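PDB 5JOZ: Non-reducing end alpha-L-arabinofuranosidase BoGH43B from Bacteroides ovatus, which cleaves terminal non-reducing alpha-L-arabinofuranoside residues from xyloglucan side branches, converting 'S' units to 'X' units during xyloglucan degradation. Local coordinates for residues A[67-70]-A[71-74]; A[257-260]-A[261-265]; A[295-299]-A[300-304]; A[467-470]-A[471-474]. All coordinates share one frame; numbering follows the deposited sequence.

The four contacts follow one another along the chain. Contacts 1 and 2 belong to loops of the N-terminal glycosyl hydrolase family 43 domain, a five-bladed beta-propeller, whereas contact 4 surrounds the short helix 470-473 of the C-terminal concanavalin A-like domain. That helix sits at the seam between the domains: contact 4 touches contact 2, with centres about 10 Å apart, where Q264 meets N470 and E471, and it packs on contact 1, centres about 16 Å apart, where S71 meets G474. Contacts 1 and 2 do not touch. Contact 3, its centre about 29 Å from that of contact 2 and farther from the others, begins on strand 294-296 and runs onto the chain leading to the C-terminal domain.

Contact 1. Residues A[67-70]-A[71-74]; sequences GCNA and STGG
N69 and T72 meet at the mouth of a tight turn. N69 CB lies 3.6 Å from T72 OG1; beyond it CG points away from the carbonyl carbon (chi1 -79°), carrying ND2 past the hydroxyl, with ND2 still 4.1 Å from T72 OG1. The other amide branch, OD1, accepts a weak hydrogen bond from N355. Under this pair the backbone curls back twice, in the manner of an alpha turn. G73 N donates to N69 O at 3.0 Å, bent at 125° and weak, and T72 N gives another weak bond to A70 O. Having no side chain, G73 can pass close beneath C68, whose CB is 3.9 Å from G74 N and whose SG is 4.1 Å from G73 C. S71, at positive phi, turns its hydroxyl out of the loop to hydrogen-bond T477 OG1, while its N-H goes to E34. The turn ends the loop that leads from propeller strand 51-55 to strand 74-83, which G74 begins and where Y76 bonds T72 O; R327 and T477, from the C-terminal part of the chain, place it against the neighbouring domain.

Contact 2. Residues A[257-260]-A[261-265]; sequences RPVN and GKYQH
The Y263 ring carries V259 on one face: V259 CB stands 3.9 Å from the centroid of the Y263 ring and 24° off its normal, a CH-pi contact displaced toward the rim. The two valine methyls spread over different parts of that ring, CG2 reaching Y263 CE1 at 3.6 Å and CG1 approaching Y263 OH. V259 CG2 also comes up to the edge of the H265 imidazole, near its plane, so one methyl touches both rings. A chi1 of 60° at Y263 wedges the phenol between its own N and carbonyl carbon and swings it back over V259, although the CB itself points away.

The backbone beneath is a tight hairpin. V259 N donates to Y263 O at 2.7 Å, almost straight (169°), forming an antiparallel hydrogen-bonded pair. K262 N returns to V259 O at 2.9 Å, coming in from above the carbonyl plane, and N260 and G261 at the corner both have positive phi, as in a type I' turn. K262 bends at chi2 and lays its methylenes along N260 O, CG nearest at 3.2 Å from that O. At the open end a water donates to R257 O and weakly accepts from H265 N.

The hairpin joins propeller strands 249-256 and 269-277. R257 forms a salt bridge with E269 on the latter strand, while Y263 and Q264 lean on helix 470-473 of the C-terminal domain.

Contact 3. Residues A[295-299]-A[300-304]; sequences YLFPN and LPSHV
F297 and S302 approach across a bend that is also crossed by one backbone hydrogen bond. That bond runs from L300 N to P298 O at 2.8 Å; at 136° it is weak, and it closes an inverse gamma turn centred on N299. The aromatic contacts come next. The edge of the F297 ring meets L300 O, in plane, with CE2 3.7 Å from that oxygen, and S302 lies obliquely alongside, its CB 4.1 Å from F297 CZ. P298 CD lies over one face of the same ring, toward its rim. F297 CG lies opposite its backbone N (chi1 -152°), which extends the ring toward L300 and S302 on the far side of the bend. Apolar packing is slight: P298 CB touches L300 CD1 at 4.0 Å. Polar ties run outward, with N299 ND2 hydrogen-bonded to D246 and H303 N to D46; D46 and V48 also touch F297. At the start of the turn, P298 leans on F5 of strand 4-6, the partner of strand 294-296. The chemistry is thus that of a lightly joined surface bend: one weak, bent backbone bond, aromatic C-H groups probably drawn to a carbonyl oxygen, and a few carbon contacts, while side-chain hydrogen bonding is directed to other parts of the chain.

Contact 4. Residues A[467-470]-A[471-474]; sequences DVSN and EVVG
A single helical turn, 470-473, is capped at its start by S469, the N-cap residue. S469 OG accepts a weak bond from V472 N, 3.4 Å away; the hydroxyl, held between its own backbone N and carbonyl carbon (chi1 75°), also donates to R466 O, so it ties the approaching loop to the helix start. S469 O takes two N-H groups: V473 N at 2.9 Å, nearly straight (161°), and V472 N at 3.2 Å, which lies well above the carbonyl plane. The last helical bond goes from G474 N to N470 O at 2.8 Å, after which G474 breaks off with positive phi.

Side chains dress both flanks. V473 presses both methyls on the loop, CG2 sitting 3.1 Å from S469 O, a tight approach, and CG1 3.7 Å from D467 O, while V472 CG2 touches S469 OG at 3.6 Å. On the other side E471 turns back toward N470. Its bent chain brings OE1 to within 3.6 Å of N470 CB, and a water donates to N470 OD1 and, weakly, to E471 OE2. N470 ND2 hydrogen-bonds G475 O, and E471 OE1 accepts from Q264 N.

The turn sits in the loop between strands 456-464 and 480-486 of the C-terminal domain. V468 and V473 pack on strand 397-406, while N470 and E471 face the hairpin joining propeller strands 249-256 and 269-277, so the helix bridges the two domains.

Contact 1. Residues A[67-70]-A[71-74]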
# COMPACT_ATOMS: atom_id res chain seq x y z
N GLY A 67 -8.43 -7.52 -15.20
CA GLY A 67 -7.74 -7.01 -16.38
C GLY A 67 -6.68 -5.95 -16.10
O GLY A 67 -5.89 -5.65 -16.99
N CYS A 68 -6.63 -5.39 -14.89
CA CYS A 68 -5.68 -4.31 -14.58
C CYS A 68 -4.24 -4.85 -14.53
O CYS A 68 -4.01 -6.01 -14.14
CB CYS A 68 -6.04 -3.58 -13.27
SG CYS A 68 -5.39 -4.31 -11.74
N ASN A 69 -3.30 -4.02 -14.95
CA ASN A 69 -1.89 -4.36 -14.89
C ASN A 69 -1.43 -4.42 -13.44
O ASN A 69 -1.94 -3.69 -12.58
CB ASN A 69 -1.01 -3.34 -15.65
CG ASN A 69 -1.02 -3.56 -17.17
OD1 ASN A 69 -1.41 -4.61 -17.67
ND2 ASN A 69 -0.56 -2.55 -17.90
N ALA A 70 -0.49 -5.33 -13.18
CA ALA A 70 0.16 -5.39 -11.88
C ALA A 70 1.05 -4.17 -11.75
O ALA A 70 1.75 -3.80 -12.70
CB ALA A 70 1.00 -6.65 -11.77
N SER A 71 0.95 -3.50 -10.60
CA SER A 71 1.90 -2.47 -10.19
C SER A 71 1.60 -1.08 -10.76
O SER A 71 1.93 -0.09 -10.12
CB SER A 71 3.35 -2.87 -10.52
OG SER A 71 4.26 -2.22 -9.66
N THR A 72 1.01 -1.01 -11.96
CA THR A 72 0.60 0.25 -12.59
C THR A 72 -0.91 0.35 -12.85
O THR A 72 -1.37 1.36 -13.38
CB THR A 72 1.36 0.46 -13.93
OG1 THR A 72 1.20 -0.70 -14.75
CG2 THR A 72 2.85 0.70 -13.68
N GLY A 73 -1.68 -0.67 -12.49
CA GLY A 73 -3.15 -0.63 -12.57
C GLY A 73 -3.79 -0.62 -11.19
O GLY A 73 -3.10 -0.80 -10.17
N GLY A 74 -5.10 -0.40 -11.18
CA GLY A 74 -5.91 -0.39 -9.97
C GLY A 74 -5.95 0.93 -9.22
O GLY A 74 -5.98 2.00 -9.83

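Contact 2. Residues A[257-260]-A[261-265]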
# COMPACT_ATOMS: atom_id res chain seq x y z
N ARG A 257 13.02 3.76 1.81
CA ARG A 257 14.19 3.44 2.63
C ARG A 257 15.10 2.59 1.77
O ARG A 257 14.90 1.38 1.72
CB ARG A 257 13.81 2.62 3.86
CG ARG A 257 13.09 3.38 4.97
CD ARG A 257 12.10 2.45 5.68
NE ARG A 257 12.59 1.85 6.90
CZ ARG A 257 12.04 0.81 7.53
NH1 ARG A 257 10.96 0.19 7.05
NH2 ARG A 257 12.59 0.37 8.65
N PRO A 258 16.06 3.21 1.06
CA PRO A 258 16.89 2.39 0.16
C PRO A 258 17.90 1.50 0.90
O PRO A 258 18.30 1.82 2.02
CB PRO A 258 17.62 3.43 -0.71
CG PRO A 258 17.03 4.76 -0.38
CD PRO A 258 16.45 4.63 0.99
N VAL A 259 18.30 0.40 0.27
CA VAL A 259 19.37 -0.47 0.77
C VAL A 259 20.69 0.05 0.18
O VAL A 259 20.79 0.22 -1.04
CB VAL A 259 19.16 -1.95 0.36
CG1 VAL A 259 20.15 -2.84 1.09
CG2 VAL A 259 17.72 -2.42 0.61
N ASN A 260 21.68 0.31 1.04
CA ASN A 260 22.97 0.92 0.62
C ASN A 260 22.80 2.14 -0.31
O ASN A 260 23.60 2.36 -1.23
CB ASN A 260 23.89 -0.13 -0.04
CG ASN A 260 24.19 -1.33 0.85
OD1 ASN A 260 24.29 -1.21 2.08
ND2 ASN A 260 24.34 -2.49 0.23
N GLY A 261 21.74 2.93 -0.08
CA GLY A 261 21.42 4.07 -0.94
C GLY A 261 21.13 3.79 -2.41
O GLY A 261 21.13 4.75 -3.18
N LYS A 262 20.85 2.54 -2.81
CA LYS A 262 20.70 2.16 -4.24
C LYS A 262 19.29 1.72 -4.67
O LYS A 262 18.78 2.20 -5.69
CB LYS A 262 21.63 1.00 -4.64
CG LYS A 262 23.04 1.03 -4.11
CD LYS A 262 23.85 2.21 -4.62
CE LYS A 262 25.34 1.95 -4.41
NZ LYS A 262 26.13 3.20 -4.42
N TYR A 263 18.70 0.78 -3.92
CA TYR A 263 17.44 0.14 -4.31
C TYR A 263 16.44 -0.03 -3.14
O TYR A 263 16.84 -0.06 -1.97
CB TYR A 263 17.73 -1.21 -4.98
CG TYR A 263 18.48 -2.22 -4.13
CD1 TYR A 263 17.80 -3.09 -3.29
CD2 TYR A 263 19.87 -2.31 -4.18
CE1 TYR A 263 18.47 -4.02 -2.51
CE2 TYR A 263 20.56 -3.22 -3.41
CZ TYR A 263 19.87 -4.08 -2.57
OH TYR A 263 20.55 -5.00 -1.78
N GLN A 264 15.15 -0.09 -3.47
CA GLN A 264 14.10 -0.29 -2.47
C GLN A 264 13.12 -1.36 -2.93
O GLN A 264 12.67 -1.36 -4.08
CB GLN A 264 13.39 1.06 -2.12
CG GLN A 264 12.44 1.63 -3.17
CD GLN A 264 11.02 1.11 -3.07
OE1 GLN A 264 10.71 0.29 -2.21
NE2 GLN A 264 10.14 1.60 -3.94
N HIS A 265 12.80 -2.27 -2.02
CA HIS A 265 11.88 -3.38 -2.32
C HIS A 265 10.64 -3.45 -1.42
O HIS A 265 9.67 -4.07 -1.82
CB HIS A 265 12.62 -4.73 -2.32
CG HIS A 265 13.21 -5.12 -1.00
ND1 HIS A 265 14.34 -4.53 -0.48
CD2 HIS A 265 12.85 -6.09 -0.13
CE1 HIS A 265 14.64 -5.10 0.68
NE2 HIS A 265 13.75 -6.05 0.91
O HOH W 1 12.68 -0.48 0.78

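Contact 3. Residues A[295-299]-A[300-304]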
# COMPACT_ATOMS: atom_id res chain seq x y z
N TYR A 295 11.81 12.22 15.90
CA TYR A 295 11.31 13.55 16.28
C TYR A 295 10.75 13.46 17.68
O TYR A 295 10.36 12.38 18.13
CB TYR A 295 10.15 14.03 15.37
CG TYR A 295 10.51 14.53 14.01
CD1 TYR A 295 11.04 15.80 13.83
CD2 TYR A 295 10.29 13.75 12.88
CE1 TYR A 295 11.38 16.28 12.57
CE2 TYR A 295 10.62 14.21 11.61
CZ TYR A 295 11.16 15.47 11.46
OH TYR A 295 11.48 15.91 10.19
N LEU A 296 10.65 14.61 18.32
CA LEU A 296 9.84 14.77 19.50
C LEU A 296 8.38 14.40 19.18
O LEU A 296 7.86 14.67 18.08
CB LEU A 296 9.92 16.22 20.01
CG LEU A 296 11.28 16.74 20.52
CD1 LEU A 296 11.26 18.27 20.60
CD2 LEU A 296 11.64 16.14 21.87
N PHE A 297 7.73 13.80 20.17
CA PHE A 297 6.39 13.23 20.05
C PHE A 297 5.38 14.35 19.82
O PHE A 297 5.56 15.45 20.36
CB PHE A 297 6.06 12.44 21.33
CG PHE A 297 5.09 11.31 21.13
CD1 PHE A 297 5.53 10.09 20.61
CD2 PHE A 297 3.76 11.45 21.50
CE1 PHE A 297 4.65 9.05 20.43
CE2 PHE A 297 2.87 10.40 21.32
CZ PHE A 297 3.31 9.20 20.79
N PRO A 298 4.32 14.10 19.03
CA PRO A 298 3.22 15.07 18.94
C PRO A 298 2.63 15.44 20.30
O PRO A 298 2.77 14.68 21.25
CB PRO A 298 2.18 14.32 18.11
CG PRO A 298 2.98 13.46 17.22
CD PRO A 298 4.14 13.00 18.07
N ASN A 299 1.97 16.59 20.39
CA ASN A 299 1.31 16.97 21.62
C ASN A 299 -0.04 16.25 21.76
O ASN A 299 -1.10 16.85 21.66
CB ASN A 299 1.15 18.49 21.71
CG ASN A 299 0.85 18.96 23.12
OD1 ASN A 299 0.93 18.19 24.08
ND2 ASN A 299 0.50 20.23 23.26
N LEU A 300 0.04 14.95 22.02
CA LEU A 300 -1.10 14.05 22.09
C LEU A 300 -0.70 12.96 23.08
O LEU A 300 0.49 12.63 23.16
CB LEU A 300 -1.36 13.39 20.73
CG LEU A 300 -1.85 14.24 19.56
CD1 LEU A 300 -1.71 13.50 18.24
CD2 LEU A 300 -3.29 14.68 19.78
N PRO A 301 -1.67 12.39 23.81
CA PRO A 301 -1.28 11.28 24.69
C PRO A 301 -0.92 10.00 23.89
O PRO A 301 -1.64 9.61 22.98
CB PRO A 301 -2.51 11.06 25.59
CG PRO A 301 -3.43 12.21 25.33
CD PRO A 301 -3.10 12.73 23.97
N SER A 302 0.20 9.40 24.25
CA SER A 302 0.64 8.15 23.68
C SER A 302 -0.45 7.08 23.85
O SER A 302 -1.04 6.97 24.93
CB SER A 302 1.94 7.70 24.36
OG SER A 302 2.39 6.46 23.87
N HIS A 303 -0.73 6.34 22.78
CA HIS A 303 -1.75 5.29 22.79
C HIS A 303 -1.29 4.11 21.91
O HIS A 303 -1.58 4.03 20.72
CB HIS A 303 -3.10 5.87 22.32
CG HIS A 303 -4.26 4.97 22.59
ND1 HIS A 303 -4.57 3.89 21.78
CD2 HIS A 303 -5.18 4.97 23.58
CE1 HIS A 303 -5.64 3.27 22.27
NE2 HIS A 303 -6.02 3.91 23.36
N VAL A 304 -0.50 3.22 22.52
CA VAL A 304 0.01 2.03 21.83
C VAL A 304 -1.12 1.00 21.70
O VAL A 304 -1.87 0.80 22.66
CB VAL A 304 1.25 1.42 22.54
CG1 VAL A 304 0.89 0.76 23.88
CG2 VAL A 304 1.96 0.40 21.64

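Contact 4. Residues A[467-470]-A[471-474]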
# COMPACT_ATOMS: atom_id res chain seq x y z
N ASP A 467 16.90 -7.86 -6.90
CA ASP A 467 16.24 -8.29 -8.14
C ASP A 467 14.70 -8.13 -8.11
O ASP A 467 14.06 -8.24 -9.17
CB ASP A 467 16.62 -9.73 -8.51
CG ASP A 467 18.00 -9.84 -9.14
OD1 ASP A 467 18.41 -8.95 -9.91
OD2 ASP A 467 18.67 -10.86 -8.87
N VAL A 468 14.13 -7.86 -6.93
CA VAL A 468 12.71 -7.56 -6.81
C VAL A 468 12.44 -6.10 -6.46
O VAL A 468 11.33 -5.74 -6.08
CB VAL A 468 11.98 -8.54 -5.84
CG1 VAL A 468 11.91 -9.93 -6.47
CG2 VAL A 468 12.64 -8.60 -4.47
N SER A 469 13.44 -5.24 -6.64
CA SER A 469 13.37 -3.87 -6.17
C SER A 469 12.62 -3.01 -7.19
O SER A 469 12.54 -3.36 -8.37
CB SER A 469 14.78 -3.31 -5.94
OG SER A 469 15.42 -3.02 -7.17
N ASN A 470 12.07 -1.90 -6.72
CA ASN A 470 11.41 -0.92 -7.60
C ASN A 470 12.32 -0.47 -8.76
O ASN A 470 11.86 -0.33 -9.89
CB ASN A 470 11.00 0.32 -6.81
CG ASN A 470 10.30 1.34 -7.68
OD1 ASN A 470 10.85 2.41 -7.98
ND2 ASN A 470 9.09 1.00 -8.13
N GLU A 471 13.60 -0.27 -8.46
CA GLU A 471 14.55 0.26 -9.44
C GLU A 471 14.84 -0.71 -10.58
O GLU A 471 15.19 -0.28 -11.67
CB GLU A 471 15.85 0.70 -8.75
CG GLU A 471 15.73 2.01 -7.96
CD GLU A 471 15.06 1.87 -6.60
OE1 GLU A 471 14.50 0.79 -6.29
OE2 GLU A 471 15.10 2.85 -5.82
N VAL A 472 14.65 -2.01 -10.33
CA VAL A 472 14.77 -3.05 -11.36
C VAL A 472 13.42 -3.38 -12.03
O VAL A 472 13.37 -3.55 -13.25
CB VAL A 472 15.41 -4.33 -10.78
CG1 VAL A 472 15.38 -5.49 -11.78
CG2 VAL A 472 16.83 -4.03 -10.32
N VAL A 473 12.35 -3.49 -11.25
CA VAL A 473 11.06 -3.98 -11.78
C VAL A 473 10.11 -2.89 -12.27
O VAL A 473 9.22 -3.17 -13.09
CB VAL A 473 10.34 -4.92 -10.78
CG1 VAL A 473 11.26 -6.06 -10.35
CG2 VAL A 473 9.79 -4.17 -9.56
N GLY A 474 10.29 -1.66 -11.79
CA GLY A 474 9.38 -0.56 -12.10
C GLY A 474 8.05 -0.69 -11.36
O GLY A 474 7.88 -1.57 -10.52
O HOH W 2 11.86 3.63 -5.64